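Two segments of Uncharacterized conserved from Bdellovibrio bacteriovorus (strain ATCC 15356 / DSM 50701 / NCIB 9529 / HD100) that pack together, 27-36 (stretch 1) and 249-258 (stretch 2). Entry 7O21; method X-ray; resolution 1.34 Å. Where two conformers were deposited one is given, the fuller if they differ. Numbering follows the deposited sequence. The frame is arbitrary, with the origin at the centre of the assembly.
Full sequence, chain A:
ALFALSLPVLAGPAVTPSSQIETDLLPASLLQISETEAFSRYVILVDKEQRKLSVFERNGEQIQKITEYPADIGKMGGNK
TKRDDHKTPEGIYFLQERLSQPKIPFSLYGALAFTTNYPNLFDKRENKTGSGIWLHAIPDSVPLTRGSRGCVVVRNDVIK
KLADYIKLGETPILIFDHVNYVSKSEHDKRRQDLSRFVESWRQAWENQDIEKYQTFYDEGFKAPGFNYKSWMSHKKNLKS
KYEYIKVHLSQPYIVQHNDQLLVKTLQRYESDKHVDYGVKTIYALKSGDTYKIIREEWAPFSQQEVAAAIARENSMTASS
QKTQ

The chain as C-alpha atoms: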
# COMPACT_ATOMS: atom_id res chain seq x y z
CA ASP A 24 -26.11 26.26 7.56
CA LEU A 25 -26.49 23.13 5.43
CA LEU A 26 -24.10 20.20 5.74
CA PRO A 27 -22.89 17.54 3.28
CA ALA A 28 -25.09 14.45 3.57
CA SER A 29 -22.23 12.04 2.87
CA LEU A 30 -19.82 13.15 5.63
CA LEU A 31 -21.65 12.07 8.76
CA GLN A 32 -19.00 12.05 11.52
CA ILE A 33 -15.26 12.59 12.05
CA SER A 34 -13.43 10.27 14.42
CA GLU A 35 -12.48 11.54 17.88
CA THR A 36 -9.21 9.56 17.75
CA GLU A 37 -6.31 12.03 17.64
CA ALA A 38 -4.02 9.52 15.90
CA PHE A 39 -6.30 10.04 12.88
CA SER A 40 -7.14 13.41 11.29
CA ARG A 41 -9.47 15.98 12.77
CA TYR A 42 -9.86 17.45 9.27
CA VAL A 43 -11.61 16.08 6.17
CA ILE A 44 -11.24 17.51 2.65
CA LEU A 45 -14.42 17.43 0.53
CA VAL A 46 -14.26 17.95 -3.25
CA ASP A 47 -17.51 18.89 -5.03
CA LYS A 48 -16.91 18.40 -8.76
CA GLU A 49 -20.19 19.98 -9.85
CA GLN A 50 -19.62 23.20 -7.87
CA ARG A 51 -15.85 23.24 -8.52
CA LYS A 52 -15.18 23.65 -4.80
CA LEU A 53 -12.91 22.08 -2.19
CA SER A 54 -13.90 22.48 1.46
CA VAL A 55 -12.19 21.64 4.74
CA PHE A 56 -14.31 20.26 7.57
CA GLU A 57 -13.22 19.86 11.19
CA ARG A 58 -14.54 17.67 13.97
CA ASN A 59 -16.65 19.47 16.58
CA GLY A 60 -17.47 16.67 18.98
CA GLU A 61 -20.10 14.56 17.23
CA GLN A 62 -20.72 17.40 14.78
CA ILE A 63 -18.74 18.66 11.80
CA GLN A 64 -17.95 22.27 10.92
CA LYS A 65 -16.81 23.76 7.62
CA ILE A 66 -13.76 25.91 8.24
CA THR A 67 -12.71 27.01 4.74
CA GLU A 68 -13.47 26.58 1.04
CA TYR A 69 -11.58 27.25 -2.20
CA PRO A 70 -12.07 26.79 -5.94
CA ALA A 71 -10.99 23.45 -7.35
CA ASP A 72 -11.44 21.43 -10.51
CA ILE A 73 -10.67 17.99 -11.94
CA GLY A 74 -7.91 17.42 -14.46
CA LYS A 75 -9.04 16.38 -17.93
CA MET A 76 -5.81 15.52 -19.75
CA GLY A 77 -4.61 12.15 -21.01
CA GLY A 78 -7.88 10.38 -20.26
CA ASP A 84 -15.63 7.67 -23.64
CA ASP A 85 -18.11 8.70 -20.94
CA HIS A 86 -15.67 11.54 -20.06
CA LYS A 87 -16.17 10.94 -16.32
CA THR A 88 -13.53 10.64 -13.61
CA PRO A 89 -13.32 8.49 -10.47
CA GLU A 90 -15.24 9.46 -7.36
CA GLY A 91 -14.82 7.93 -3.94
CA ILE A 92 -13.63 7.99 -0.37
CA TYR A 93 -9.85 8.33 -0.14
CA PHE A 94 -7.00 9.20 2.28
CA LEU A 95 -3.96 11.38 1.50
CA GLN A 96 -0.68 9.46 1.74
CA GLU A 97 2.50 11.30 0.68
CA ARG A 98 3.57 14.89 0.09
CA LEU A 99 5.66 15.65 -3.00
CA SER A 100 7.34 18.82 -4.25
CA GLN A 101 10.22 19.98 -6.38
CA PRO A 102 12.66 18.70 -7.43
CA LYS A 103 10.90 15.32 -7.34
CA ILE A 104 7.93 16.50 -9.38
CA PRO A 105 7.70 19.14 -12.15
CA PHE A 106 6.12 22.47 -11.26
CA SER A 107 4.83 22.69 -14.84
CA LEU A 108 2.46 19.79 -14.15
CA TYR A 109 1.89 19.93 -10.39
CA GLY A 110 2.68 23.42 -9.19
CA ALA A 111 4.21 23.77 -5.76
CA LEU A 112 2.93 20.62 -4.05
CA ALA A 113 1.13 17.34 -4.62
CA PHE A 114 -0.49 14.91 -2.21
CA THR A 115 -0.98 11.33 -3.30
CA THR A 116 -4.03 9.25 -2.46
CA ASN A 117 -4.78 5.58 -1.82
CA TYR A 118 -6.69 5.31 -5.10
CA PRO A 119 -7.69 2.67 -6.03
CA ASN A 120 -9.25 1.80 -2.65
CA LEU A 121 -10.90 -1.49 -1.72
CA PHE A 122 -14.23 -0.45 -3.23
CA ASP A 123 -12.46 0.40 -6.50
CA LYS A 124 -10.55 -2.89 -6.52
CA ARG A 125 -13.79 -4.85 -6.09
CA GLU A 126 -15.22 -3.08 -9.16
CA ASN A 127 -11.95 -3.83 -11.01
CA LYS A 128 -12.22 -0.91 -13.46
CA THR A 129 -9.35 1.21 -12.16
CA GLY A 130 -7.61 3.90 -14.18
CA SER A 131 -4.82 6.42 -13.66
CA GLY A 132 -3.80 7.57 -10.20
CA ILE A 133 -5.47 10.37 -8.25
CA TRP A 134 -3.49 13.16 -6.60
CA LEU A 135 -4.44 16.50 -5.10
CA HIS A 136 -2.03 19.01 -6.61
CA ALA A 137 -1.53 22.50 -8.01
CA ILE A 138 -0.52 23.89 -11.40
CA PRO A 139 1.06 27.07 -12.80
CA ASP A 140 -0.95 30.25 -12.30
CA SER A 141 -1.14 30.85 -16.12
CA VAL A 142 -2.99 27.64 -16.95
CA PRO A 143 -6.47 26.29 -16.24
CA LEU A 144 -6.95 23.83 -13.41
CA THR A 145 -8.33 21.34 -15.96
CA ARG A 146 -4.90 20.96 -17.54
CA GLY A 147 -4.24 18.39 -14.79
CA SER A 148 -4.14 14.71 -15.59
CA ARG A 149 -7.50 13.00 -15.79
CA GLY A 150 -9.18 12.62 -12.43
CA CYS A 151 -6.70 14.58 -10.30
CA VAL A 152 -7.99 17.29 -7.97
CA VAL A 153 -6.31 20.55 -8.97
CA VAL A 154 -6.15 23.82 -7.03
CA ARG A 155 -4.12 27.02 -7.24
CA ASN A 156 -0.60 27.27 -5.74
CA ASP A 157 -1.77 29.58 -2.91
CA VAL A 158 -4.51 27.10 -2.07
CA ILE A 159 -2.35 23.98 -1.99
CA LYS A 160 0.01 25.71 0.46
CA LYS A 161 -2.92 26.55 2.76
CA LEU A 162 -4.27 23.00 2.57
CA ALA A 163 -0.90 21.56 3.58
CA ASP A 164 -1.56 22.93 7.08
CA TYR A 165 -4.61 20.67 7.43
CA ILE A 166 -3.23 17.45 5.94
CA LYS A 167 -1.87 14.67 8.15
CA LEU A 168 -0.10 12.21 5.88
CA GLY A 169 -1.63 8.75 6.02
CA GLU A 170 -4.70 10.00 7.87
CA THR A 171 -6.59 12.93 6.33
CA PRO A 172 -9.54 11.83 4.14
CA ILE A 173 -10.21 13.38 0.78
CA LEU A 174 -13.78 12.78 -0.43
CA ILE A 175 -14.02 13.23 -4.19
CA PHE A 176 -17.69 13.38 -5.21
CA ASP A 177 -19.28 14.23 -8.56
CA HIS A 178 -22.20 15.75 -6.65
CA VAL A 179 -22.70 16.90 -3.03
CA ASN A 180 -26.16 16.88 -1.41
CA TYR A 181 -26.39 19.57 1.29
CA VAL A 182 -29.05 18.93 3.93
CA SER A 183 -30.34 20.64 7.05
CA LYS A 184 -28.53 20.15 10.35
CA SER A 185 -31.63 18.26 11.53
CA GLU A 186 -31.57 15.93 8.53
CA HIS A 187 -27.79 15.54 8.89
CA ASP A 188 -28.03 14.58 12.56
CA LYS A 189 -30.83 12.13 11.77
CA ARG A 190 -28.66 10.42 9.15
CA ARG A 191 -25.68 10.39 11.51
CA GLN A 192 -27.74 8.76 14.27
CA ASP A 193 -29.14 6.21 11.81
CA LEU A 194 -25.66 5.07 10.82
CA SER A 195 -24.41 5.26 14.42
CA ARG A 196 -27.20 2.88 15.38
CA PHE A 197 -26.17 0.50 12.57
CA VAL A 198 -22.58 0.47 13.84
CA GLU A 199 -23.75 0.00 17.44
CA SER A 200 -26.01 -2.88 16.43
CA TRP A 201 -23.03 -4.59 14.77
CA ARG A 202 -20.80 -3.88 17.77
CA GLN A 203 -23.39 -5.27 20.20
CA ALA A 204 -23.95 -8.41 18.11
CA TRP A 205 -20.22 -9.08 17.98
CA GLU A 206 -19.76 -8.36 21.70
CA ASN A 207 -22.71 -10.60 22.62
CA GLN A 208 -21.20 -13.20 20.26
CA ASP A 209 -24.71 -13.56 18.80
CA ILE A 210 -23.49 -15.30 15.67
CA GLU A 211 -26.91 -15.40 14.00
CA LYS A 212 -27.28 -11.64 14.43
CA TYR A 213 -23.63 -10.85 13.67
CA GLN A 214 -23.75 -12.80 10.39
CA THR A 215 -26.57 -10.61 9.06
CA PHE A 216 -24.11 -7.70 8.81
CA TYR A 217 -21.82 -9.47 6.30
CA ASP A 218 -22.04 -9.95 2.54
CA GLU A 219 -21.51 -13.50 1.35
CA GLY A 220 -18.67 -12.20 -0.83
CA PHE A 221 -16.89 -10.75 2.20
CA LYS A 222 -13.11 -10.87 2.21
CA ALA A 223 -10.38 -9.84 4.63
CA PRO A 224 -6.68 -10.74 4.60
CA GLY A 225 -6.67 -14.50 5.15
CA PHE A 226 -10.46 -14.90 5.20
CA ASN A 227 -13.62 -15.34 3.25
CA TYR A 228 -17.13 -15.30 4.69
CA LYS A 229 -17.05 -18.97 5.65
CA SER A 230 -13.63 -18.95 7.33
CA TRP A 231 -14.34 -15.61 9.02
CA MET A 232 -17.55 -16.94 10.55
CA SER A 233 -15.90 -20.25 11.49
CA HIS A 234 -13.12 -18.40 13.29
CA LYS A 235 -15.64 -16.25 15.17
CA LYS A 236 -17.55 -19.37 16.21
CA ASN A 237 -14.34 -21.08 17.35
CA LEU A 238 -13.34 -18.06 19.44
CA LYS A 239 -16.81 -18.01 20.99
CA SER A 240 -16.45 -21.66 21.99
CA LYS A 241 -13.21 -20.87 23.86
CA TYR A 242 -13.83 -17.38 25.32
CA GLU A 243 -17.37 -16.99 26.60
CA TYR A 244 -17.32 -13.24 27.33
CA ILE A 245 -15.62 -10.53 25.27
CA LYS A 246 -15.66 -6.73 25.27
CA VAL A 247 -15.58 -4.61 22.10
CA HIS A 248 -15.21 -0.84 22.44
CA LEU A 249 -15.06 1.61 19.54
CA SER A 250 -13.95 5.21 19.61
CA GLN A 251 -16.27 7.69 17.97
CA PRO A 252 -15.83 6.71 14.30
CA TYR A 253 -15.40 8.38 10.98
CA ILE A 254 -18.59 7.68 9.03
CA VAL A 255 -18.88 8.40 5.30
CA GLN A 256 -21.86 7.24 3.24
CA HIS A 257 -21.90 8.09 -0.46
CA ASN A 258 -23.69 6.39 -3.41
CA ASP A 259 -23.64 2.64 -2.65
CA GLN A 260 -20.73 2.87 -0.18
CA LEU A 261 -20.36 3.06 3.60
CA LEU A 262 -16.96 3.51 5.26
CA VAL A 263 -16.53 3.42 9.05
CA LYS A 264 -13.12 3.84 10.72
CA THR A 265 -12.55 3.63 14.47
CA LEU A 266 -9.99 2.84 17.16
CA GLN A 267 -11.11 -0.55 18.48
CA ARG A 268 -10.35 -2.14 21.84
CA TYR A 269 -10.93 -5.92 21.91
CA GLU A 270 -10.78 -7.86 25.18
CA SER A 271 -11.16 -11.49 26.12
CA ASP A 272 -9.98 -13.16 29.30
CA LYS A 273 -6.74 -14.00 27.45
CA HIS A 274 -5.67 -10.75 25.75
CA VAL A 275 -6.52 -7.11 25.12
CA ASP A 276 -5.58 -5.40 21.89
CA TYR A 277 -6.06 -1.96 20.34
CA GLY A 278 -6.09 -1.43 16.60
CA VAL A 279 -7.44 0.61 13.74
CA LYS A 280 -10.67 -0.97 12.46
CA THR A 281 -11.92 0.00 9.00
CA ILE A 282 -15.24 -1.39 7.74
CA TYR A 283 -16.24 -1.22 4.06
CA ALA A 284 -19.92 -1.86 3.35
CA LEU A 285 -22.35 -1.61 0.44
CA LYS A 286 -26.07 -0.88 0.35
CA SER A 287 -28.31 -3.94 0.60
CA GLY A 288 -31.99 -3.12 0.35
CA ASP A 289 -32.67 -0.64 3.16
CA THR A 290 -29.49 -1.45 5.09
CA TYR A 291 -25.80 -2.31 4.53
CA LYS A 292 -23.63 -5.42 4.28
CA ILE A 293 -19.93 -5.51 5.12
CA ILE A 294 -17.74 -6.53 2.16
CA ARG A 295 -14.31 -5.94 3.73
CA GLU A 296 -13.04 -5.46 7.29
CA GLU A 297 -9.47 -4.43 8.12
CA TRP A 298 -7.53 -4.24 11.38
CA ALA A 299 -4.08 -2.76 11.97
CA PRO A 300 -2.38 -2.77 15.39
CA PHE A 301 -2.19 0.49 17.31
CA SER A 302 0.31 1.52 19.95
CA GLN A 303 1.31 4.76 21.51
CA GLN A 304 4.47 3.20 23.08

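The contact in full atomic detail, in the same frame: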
# COMPACT_ATOMS: atom_id res chain seq x y z
N PRO A 27 -22.94 18.59 4.31
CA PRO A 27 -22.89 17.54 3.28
C PRO A 27 -23.42 16.21 3.81
O PRO A 27 -22.93 15.69 4.82
CB PRO A 27 -21.40 17.45 2.95
CG PRO A 27 -20.71 17.93 4.19
CD PRO A 27 -21.61 19.00 4.77
N ALA A 28 -24.41 15.65 3.10
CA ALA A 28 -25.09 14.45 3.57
C ALA A 28 -24.15 13.26 3.70
O ALA A 28 -24.41 12.36 4.50
CB ALA A 28 -26.25 14.10 2.63
N SER A 29 -23.08 13.23 2.92
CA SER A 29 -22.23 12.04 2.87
C SER A 29 -21.16 12.00 3.95
O SER A 29 -20.63 10.91 4.22
CB SER A 29 -21.59 11.88 1.49
OG SER A 29 -22.60 11.73 0.48
N LEU A 30 -20.82 13.13 4.56
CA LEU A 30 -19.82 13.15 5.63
C LEU A 30 -20.59 13.25 6.93
O LEU A 30 -21.03 14.34 7.33
CB LEU A 30 -18.86 14.32 5.45
CG LEU A 30 -17.87 14.53 6.60
CD1 LEU A 30 -16.99 13.30 6.83
CD2 LEU A 30 -17.00 15.76 6.34
N LEU A 31 -20.77 12.11 7.60
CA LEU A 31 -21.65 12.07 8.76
C LEU A 31 -20.95 12.30 10.09
O LEU A 31 -21.56 12.84 11.01
CB LEU A 31 -22.45 10.76 8.79
CG LEU A 31 -23.47 10.67 7.64
CD1 LEU A 31 -24.10 9.30 7.61
CD2 LEU A 31 -24.53 11.75 7.79
N GLN A 32 -19.69 11.89 10.24
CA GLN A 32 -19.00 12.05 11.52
C GLN A 32 -17.50 11.94 11.27
O GLN A 32 -17.07 11.21 10.37
CB GLN A 32 -19.43 10.94 12.49
CG GLN A 32 -19.10 11.23 13.96
CD GLN A 32 -19.88 10.33 14.89
OE1 GLN A 32 -20.83 10.76 15.54
NE2 GLN A 32 -19.51 9.06 14.94
N ILE A 33 -16.71 12.67 12.06
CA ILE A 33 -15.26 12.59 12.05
C ILE A 33 -14.81 11.91 13.34
O ILE A 33 -15.42 12.11 14.40
CB ILE A 33 -14.65 14.00 11.88
CG1 ILE A 33 -15.03 14.55 10.50
CG2 ILE A 33 -13.13 13.99 12.03
CD1 ILE A 33 -14.70 16.01 10.29
N SER A 34 -13.80 11.05 13.25
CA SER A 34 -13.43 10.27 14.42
C SER A 34 -12.83 11.18 15.50
O SER A 34 -12.15 12.17 15.20
CB SER A 34 -12.43 9.18 14.05
OG SER A 34 -11.86 8.63 15.22
N GLU A 35 -13.09 10.82 16.76
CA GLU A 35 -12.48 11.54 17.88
C GLU A 35 -11.02 11.15 18.10
O GLU A 35 -10.33 11.81 18.89
CB GLU A 35 -13.25 11.27 19.17
CG GLU A 35 -13.06 9.85 19.69
CD GLU A 35 -13.88 9.57 20.95
OE1 GLU A 35 -14.00 10.48 21.79
OE2 GLU A 35 -14.42 8.45 21.09
N THR A 36 -10.54 10.09 17.45
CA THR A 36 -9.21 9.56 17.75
C THR A 36 -8.12 10.48 17.19
O THR A 36 -8.04 10.70 15.98
CB THR A 36 -9.10 8.14 17.18
OG1 THR A 36 -10.00 7.27 17.89
CG2 THR A 36 -7.69 7.60 17.30
N LEU A 249 -15.42 0.85 20.73
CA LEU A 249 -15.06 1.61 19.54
C LEU A 249 -15.03 3.09 19.89
O LEU A 249 -15.98 3.61 20.48
CB LEU A 249 -16.11 1.41 18.45
CG LEU A 249 -16.53 -0.03 18.13
CD1 LEU A 249 -17.62 -0.05 17.06
CD2 LEU A 249 -15.32 -0.80 17.70
N SER A 250 -13.95 3.77 19.50
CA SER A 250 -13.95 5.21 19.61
C SER A 250 -14.96 5.80 18.62
O SER A 250 -15.38 5.16 17.66
CB SER A 250 -12.56 5.77 19.32
OG SER A 250 -12.25 5.71 17.93
N GLN A 251 -15.37 7.03 18.89
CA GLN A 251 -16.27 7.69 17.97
C GLN A 251 -15.70 7.60 16.56
O GLN A 251 -14.57 8.05 16.33
CB GLN A 251 -16.46 9.14 18.36
CG GLN A 251 -17.24 9.92 17.34
CD GLN A 251 -17.33 11.37 17.72
OE1 GLN A 251 -17.85 11.72 18.78
NE2 GLN A 251 -16.81 12.24 16.86
N PRO A 252 -16.42 7.00 15.61
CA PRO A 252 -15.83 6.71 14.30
C PRO A 252 -15.99 7.82 13.27
O PRO A 252 -16.85 8.70 13.38
CB PRO A 252 -16.65 5.49 13.84
CG PRO A 252 -17.99 5.74 14.43
CD PRO A 252 -17.71 6.32 15.80
N TYR A 253 -15.10 7.78 12.27
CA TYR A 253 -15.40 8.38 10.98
C TYR A 253 -16.55 7.60 10.38
O TYR A 253 -16.58 6.36 10.43
CB TYR A 253 -14.25 8.21 9.97
CG TYR A 253 -12.99 9.06 10.07
CD1 TYR A 253 -12.97 10.41 9.73
CD2 TYR A 253 -11.79 8.46 10.42
CE1 TYR A 253 -11.78 11.15 9.80
CE2 TYR A 253 -10.63 9.18 10.49
CZ TYR A 253 -10.62 10.51 10.16
OH TYR A 253 -9.42 11.19 10.26
N ILE A 254 -17.50 8.31 9.78
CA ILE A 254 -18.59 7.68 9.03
C ILE A 254 -18.79 8.48 7.75
O ILE A 254 -19.09 9.68 7.80
CB ILE A 254 -19.91 7.64 9.82
CG1 ILE A 254 -19.68 6.97 11.18
CG2 ILE A 254 -20.98 6.88 9.01
CD1 ILE A 254 -20.91 6.98 12.10
N VAL A 255 -18.61 7.82 6.61
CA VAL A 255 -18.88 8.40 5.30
C VAL A 255 -19.82 7.46 4.56
O VAL A 255 -19.57 6.25 4.48
CB VAL A 255 -17.59 8.60 4.49
CG1 VAL A 255 -17.90 9.22 3.14
CG2 VAL A 255 -16.65 9.51 5.25
N GLN A 256 -20.90 8.02 4.01
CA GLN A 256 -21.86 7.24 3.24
C GLN A 256 -22.14 8.00 1.96
O GLN A 256 -22.72 9.09 2.00
CB GLN A 256 -23.15 7.03 4.03
CG GLN A 256 -23.93 5.80 3.58
CD GLN A 256 -24.61 5.99 2.24
OE1 GLN A 256 -24.25 5.35 1.23
NE2 GLN A 256 -25.60 6.87 2.21
N HIS A 257 -21.73 7.44 0.82
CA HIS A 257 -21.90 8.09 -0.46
C HIS A 257 -22.23 7.05 -1.52
O HIS A 257 -21.57 6.01 -1.60
CB HIS A 257 -20.64 8.87 -0.83
CG HIS A 257 -20.74 9.61 -2.12
ND1 HIS A 257 -20.10 9.19 -3.27
CD2 HIS A 257 -21.41 10.73 -2.46
CE1 HIS A 257 -20.37 10.02 -4.25
NE2 HIS A 257 -21.18 10.96 -3.79
N ASN A 258 -23.25 7.32 -2.35
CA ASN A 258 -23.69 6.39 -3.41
C ASN A 258 -23.99 5.05 -2.75
O ASN A 258 -24.77 4.99 -1.79
CB ASN A 258 -22.68 6.35 -4.55
CG ASN A 258 -22.74 7.57 -5.45
OD1 ASN A 258 -23.74 8.27 -5.47
ND2 ASN A 258 -21.67 7.81 -6.20

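The apolar part of this contact is modest and follows the strand pairing. Leu-30 and Val-255 send their side chains to the same face of the sheet, where Leu-30 CD1 lies 4.1 Å from Val-255 CG2. Gln-32 and Ile-254 share the other face, and Leu-31 adds its CB at 4.2 Å from Ile-254 CG2. Further along, Ile-33 CG2 rests 3.9 Å from Tyr-253 CE1, while Ser-34 CB sits over a face of the tyrosine ring, 4.0 Å from its centroid, in a CH-pi contact.

Backbone hydrogen bonds hold the antiparallel strands together. Gln-256 N donates to Ser-29 O at 2.9 Å, and Ile-254 N to Gln-32 O at 3.0 Å. Between these pairings the register slips by one residue, a beta bulge: Ile-254 O accepts from Leu-31 N at 3.0 Å and, weakly, from Gln-32 N at 3.3 Å. One carbonyl thus serves two successive amides, and pairing resumes beyond the extra residue.

Past the strands, side chains take over much of the bonding, and two glutamines reach across in opposite directions. Gln-32 NE2 donates to Pro-252 O at 3.1 Å; proline has no amide hydrogen to offer, but its carbonyl still accepts. Gln-251 NE2 donates to Ile-33 O at 2.8 Å. Gln-251 O collects two donors, Ser-34 OG at 3.0 Å and Glu-35 N at 3.2 Å. The exposed Glu-35 returns the favour, its OE2 accepting from Gln-251 N at 2.8 Å with a nearly straight N-H...O angle of 174°, so backbone and carboxylate together clasp one residue. At the far end, Thr-36 OG1 and Ser-250 OG hydrogen-bond at 2.7 Å. The rule to read here is that side-chain amides, hydroxyls and a carboxylate extend the pairing after regular strand geometry ends.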